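Local coordinates for L-lysine 6-oxidase (Marinomonas mediterranea, PDB 3WEV) that oxidises the epsilon-amino group of L-lysine with a cysteine tryptophylquinone cofactor, releasing hydrogen peroxide that makes the enzyme antibacterial, at the interface of chains A and B. Coordinates in Å, arbitrary orientation; residue numbers count along the deposited sequence, not the author numbering. Chains: chain A/B, L-lysine 6-oxidase.

The interface of chains A and B. Residues chain A 543, 545, 557; chain B 596-597, 600.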
loop_
_atom_site.group_PDB
_atom_site.type_symbol
_atom_site.label_atom_id
_atom_site.label_comp_id
_atom_site.label_asym_id
_atom_site.label_seq_id
_atom_site.Cartn_x
_atom_site.Cartn_y
_atom_site.Cartn_z
ATOM N N TYR A 543 -1.074 -28.229 28.639
ATOM C CA TYR A 543 -0.778 -29.478 27.980
ATOM C C TYR A 543 -0.661 -30.556 29.034
ATOM O O TYR A 543 0.027 -30.354 30.049
ATOM C CB TYR A 543 0.546 -29.403 27.194
ATOM C CG TYR A 543 0.561 -28.579 25.905
ATOM C CD1 TYR A 543 0.190 -29.153 24.700
ATOM C CD2 TYR A 543 1.019 -27.275 25.890
ATOM C CE1 TYR A 543 0.224 -28.428 23.512
ATOM C CE2 TYR A 543 1.070 -26.536 24.699
ATOM C CZ TYR A 543 0.657 -27.114 23.542
ATOM O OH TYR A 543 0.704 -26.419 22.371
ATOM N N TRP A 545 -0.025 -35.053 29.183
ATOM C CA TRP A 545 0.248 -36.251 28.389
ATOM C C TRP A 545 -0.273 -37.494 29.109
ATOM O O TRP A 545 -0.161 -37.575 30.315
ATOM C CB TRP A 545 1.739 -36.343 28.116
ATOM C CG TRP A 545 2.147 -35.316 27.133
ATOM C CD1 TRP A 545 2.077 -35.439 25.781
ATOM C CD2 TRP A 545 2.583 -34.005 27.397
ATOM N NE1 TRP A 545 2.480 -34.262 25.171
ATOM C CE2 TRP A 545 2.785 -33.364 26.145
ATOM C CE3 TRP A 545 2.841 -33.290 28.573
ATOM C CZ2 TRP A 545 3.204 -32.062 26.034
ATOM C CZ3 TRP A 545 3.292 -31.959 28.461
ATOM C CH2 TRP A 545 3.501 -31.382 27.181
ATOM N N GLN A 557 2.426 -28.821 31.202
ATOM C CA GLN A 557 3.083 -27.568 30.848
ATOM C C GLN A 557 1.957 -26.603 30.584
ATOM O O GLN A 557 0.924 -26.973 30.015
ATOM C CB GLN A 557 3.805 -27.685 29.511
ATOM C CG GLN A 557 4.879 -28.754 29.470
ATOM C CD GLN A 557 6.161 -28.239 30.044
ATOM O OE1 GLN A 557 6.416 -27.052 30.020
ATOM N NE2 GLN A 557 6.965 -29.126 30.564
ATOM N N THR B 596 11.075 -29.892 26.452
ATOM C CA THR B 596 9.694 -29.857 26.004
ATOM C C THR B 596 9.235 -28.409 25.852
ATOM O O THR B 596 8.641 -28.058 24.873
ATOM C CB THR B 596 8.801 -30.556 27.047
ATOM O OG1 THR B 596 9.078 -31.942 27.075
ATOM C CG2 THR B 596 7.360 -30.442 26.730
ATOM N N GLU B 597 9.546 -27.552 26.820
ATOM C CA GLU B 597 9.113 -26.163 26.724
ATOM C C GLU B 597 9.578 -25.477 25.438
ATOM O O GLU B 597 8.795 -24.796 24.784
ATOM C CB GLU B 597 9.596 -25.338 27.918
ATOM C CG GLU B 597 8.949 -23.975 27.951
ATOM C CD GLU B 597 9.285 -23.216 29.235
ATOM O OE1 GLU B 597 9.341 -23.866 30.301
ATOM O OE2 GLU B 597 9.515 -21.982 29.163
ATOM N N LEU B 600 7.622 -26.970 22.418
ATOM C CA LEU B 600 6.276 -26.415 22.314
ATOM C C LEU B 600 6.278 -24.975 21.766
ATOM O O LEU B 600 5.470 -24.609 20.916
ATOM C CB LEU B 600 5.651 -26.447 23.688
ATOM C CG LEU B 600 5.366 -27.891 24.160
ATOM C CD1 LEU B 600 4.692 -27.704 25.533
ATOM C CD2 LEU B 600 4.511 -28.696 23.179
HETATM O O HOH W 1 2.926 -25.375 20.986
#
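B:Leu600 lies against the phenol ring of A:Tyr543, the closest part of this patch between a beta-hairpin arm of chain A and helix 596-602 of chain B. Its methyl CD1 comes to 3.7 Å from ring carbon CD2 of A:Tyr543, while the other methyl, CD2, sits over the same ring toward its rim, 4.2 Å from CZ. CG anti to the carbonyl carbon (chi1 -69°) and CD1 anti to CA (chi2 -178°) turn both leucine methyls toward the arm, where CD1 also meets CB and CG of A:Gln557. That glutamine starts strand 557-567, and within chain A its CG lies at the edge of the A:Trp545 indole, in the ring plane.

One turn earlier on the helix, B:Thr596 packs less closely. Its methyl CG2, anti to the backbone N, lies 4.0 Å from CH2 of the A:Trp545 indole and faces the bent side chain of A:Gln557. The margin is looser still at B:Glu597, which offers its CB to the amide oxygen OE1 of A:Gln557 at 4.2 Å; its extended chain crosses that side chain at about a right angle, the carboxylate plane turned 54° from the amide. Such packing probably helps hold the arm against the neighbouring subunit of this homotetramer, present here as two copies, and the two-fold axis repeats it. At the phenol end water takes over, 2.8 Å from OH of A:Tyr543 and 2.7 Å from the backbone O of B:Leu600.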